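Local structure of Lin2004 protein (Listeria innocua, 2HUJ) at residues 98-103 / 116-121. The protein is of unknown function but adopts a four-helical bundle fold and represents the bacterial DUF1798 family. Residues are numbered along the deposited sequence; the frame is centred on the assembly and turned at random.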
loop_
_atom_site.group_PDB
_atom_site.type_symbol
_atom_site.label_atom_id
_atom_site.label_comp_id
_atom_site.label_asym_id
_atom_site.label_seq_id
_atom_site.Cartn_x
_atom_site.Cartn_y
_atom_site.Cartn_z
ATOM N N VAL A 98 4.918 -0.120 1.651
ATOM C CA VAL A 98 4.516 -1.064 0.617
ATOM C C VAL A 98 5.710 -1.453 -0.246
ATOM O O VAL A 98 5.863 -2.612 -0.608
ATOM C CB VAL A 98 3.422 -0.476 -0.250
ATOM C CG1 VAL A 98 3.072 -1.423 -1.406
ATOM C CG2 VAL A 98 2.151 -0.232 0.581
ATOM N N GLN A 99 6.586 -0.500 -0.557
ATOM C CA GLN A 99 7.757 -0.835 -1.358
ATOM C C GLN A 99 8.719 -1.729 -0.555
ATOM O O GLN A 99 9.224 -2.736 -1.077
ATOM C CB GLN A 99 8.477 0.409 -1.873
ATOM C CG GLN A 99 9.796 0.057 -2.602
ATOM C CD GLN A 99 10.311 1.166 -3.494
ATOM O OE1 GLN A 99 9.582 1.662 -4.354
ATOM N NE2 GLN A 99 11.563 1.589 -3.270
HETATM N N MSE A 100 8.973 -1.379 0.709
HETATM C CA MSE A 100 9.868 -2.159 1.553
HETATM C C MSE A 100 9.404 -3.609 1.721
HETATM O O MSE A 100 10.209 -4.555 1.622
HETATM C CB MSE A 100 9.987 -1.548 2.943
HETATM C CG MSE A 100 10.715 -0.277 3.009
HETATM SE SE MSE A 100 10.428 0.304 4.949
HETATM C CE MSE A 100 9.673 1.575 4.605
ATOM N N THR A 101 8.131 -3.774 2.029
ATOM C CA THR A 101 7.546 -5.100 2.232
ATOM C C THR A 101 7.435 -5.896 0.917
ATOM O O THR A 101 7.541 -7.128 0.929
ATOM C CB THR A 101 6.202 -5.047 2.983
ATOM O OG1 THR A 101 5.268 -4.188 2.327
ATOM C CG2 THR A 101 6.419 -4.591 4.447
ATOM N N ALA A 102 7.305 -5.210 -0.208
ATOM C CA ALA A 102 7.324 -5.919 -1.494
ATOM C C ALA A 102 8.648 -6.592 -1.751
ATOM O O ALA A 102 8.703 -7.750 -2.216
ATOM C CB ALA A 102 6.981 -4.956 -2.614
ATOM N N VAL A 103 9.727 -5.900 -1.416
ATOM C CA VAL A 103 11.076 -6.500 -1.521
ATOM C C VAL A 103 11.310 -7.600 -0.470
ATOM O O VAL A 103 11.746 -8.693 -0.791
ATOM C CB VAL A 103 12.142 -5.422 -1.408
ATOM C CG1 VAL A 103 13.510 -6.026 -1.430
ATOM C CG2 VAL A 103 11.963 -4.399 -2.514
ATOM N N LEU A 116 5.122 -7.392 10.007
ATOM C CA LEU A 116 3.771 -7.216 10.533
ATOM C C LEU A 116 3.460 -5.739 10.788
ATOM O O LEU A 116 2.407 -5.267 10.418
ATOM C CB LEU A 116 3.638 -7.965 11.835
ATOM C CG LEU A 116 2.320 -7.786 12.598
ATOM C CD1 LEU A 116 1.195 -8.405 11.814
ATOM C CD2 LEU A 116 2.417 -8.381 13.969
ATOM N N ASP A 117 4.372 -5.046 11.485
ATOM C CA ASP A 117 4.130 -3.654 11.856
ATOM C C ASP A 117 4.021 -2.750 10.644
ATOM O O ASP A 117 3.203 -1.835 10.628
ATOM C CB ASP A 117 5.185 -3.135 12.827
ATOM C CG ASP A 117 5.061 -3.724 14.240
ATOM O OD1 ASP A 117 4.035 -4.353 14.625
ATOM O OD2 ASP A 117 6.029 -3.537 15.015
ATOM N N HIS A 118 4.845 -3.030 9.633
ATOM C CA HIS A 118 4.766 -2.303 8.341
ATOM C C HIS A 118 3.505 -2.603 7.580
ATOM O O HIS A 118 2.854 -1.686 7.034
ATOM C CB HIS A 118 6.003 -2.574 7.538
ATOM C CG HIS A 118 7.184 -1.818 8.047
ATOM N ND1 HIS A 118 7.816 -2.155 9.230
ATOM C CD2 HIS A 118 7.739 -0.645 7.641
ATOM C CE1 HIS A 118 8.776 -1.273 9.479
ATOM N NE2 HIS A 118 8.752 -0.347 8.531
ATOM N N TYR A 119 3.163 -3.884 7.506
ATOM C CA TYR A 119 1.920 -4.296 6.841
ATOM C C TYR A 119 0.712 -3.638 7.511
ATOM O O TYR A 119 -0.167 -3.074 6.844
ATOM C CB TYR A 119 1.787 -5.839 6.889
ATOM C CG TYR A 119 0.367 -6.374 6.683
ATOM C CD1 TYR A 119 -0.277 -6.263 5.447
ATOM C CD2 TYR A 119 -0.300 -7.022 7.703
ATOM C CE1 TYR A 119 -1.561 -6.774 5.264
ATOM C CE2 TYR A 119 -1.571 -7.518 7.530
ATOM C CZ TYR A 119 -2.202 -7.373 6.305
ATOM O OH TYR A 119 -3.471 -7.878 6.176
ATOM N N GLN A 120 0.645 -3.708 8.834
ATOM C CA GLN A 120 -0.537 -3.193 9.545
ATOM C C GLN A 120 -0.632 -1.675 9.494
ATOM O O GLN A 120 -1.732 -1.123 9.353
ATOM C CB GLN A 120 -0.543 -3.673 10.993
ATOM C CG GLN A 120 -0.842 -5.156 11.082
ATOM C CD GLN A 120 -1.102 -5.692 12.472
ATOM O OE1 GLN A 120 -0.424 -5.334 13.454
ATOM N NE2 GLN A 120 -2.054 -6.633 12.557
ATOM N N SER A 121 0.506 -0.994 9.596
ATOM C CA SER A 121 0.519 0.466 9.556
ATOM C C SER A 121 -0.105 0.952 8.240
ATOM O O SER A 121 -0.972 1.824 8.227
ATOM C CB SER A 121 1.949 0.999 9.699
ATOM O OG SER A 121 1.973 2.409 9.564
#
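T101 and H118 form the closest approach between 98-103 and 116-121: the methyl CG2 of T101 lies 3.7 Å from CB of H118. Their CA atoms are 7.3 Å apart, both CB atoms point across the gap, and the T101 methyl rests against the CB of H118 in a van der Waals contact. Only T101, H118 and M100 touch across this small contact, which buries 139 Å² in all and is made of van der Waals contact and a selenium-aromatic approach, with no hydrogen bond between the two segments.

The second kind of interaction is that of selenomethionine M100 with the imidazole. Its SE comes in obliquely on the CD2–NE2 side of the H118 ring, 3.9 Å from CD2, and sits 4.6 Å from the ring centroid, 54° off the normal. This is the selenium version of a Met-aromatic contact, reaching from an exposed residue to a partly exposed ring.

The polar ends turn to other partners. In T101, chi1 of 55° sets OG1 between the backbone N and the carbonyl carbon, where it is hydrogen-bonded to N97 O, one turn back, and to N36 ND2, while the methyl is left to meet H118. H118 likewise uses its own helix: ND1 is hydrogen-bonded to H114 O, a link that probably limits rotation of the ring, whose CD2 and NE2 lie nearest the selenium.

The pairing joins consecutive, antiparallel members of the four-helix bundle, helix 88-104 near its C-terminal end and helix 112-137 in its first half. Helix 16-45 packs against both: L29 and Q32 meet V98, W37 stacks on Y119, and E34 is hydrogen-bonded to Y119 OH. Helix 52-81 covers another part of 98-103, where F59 and A63 touch A102.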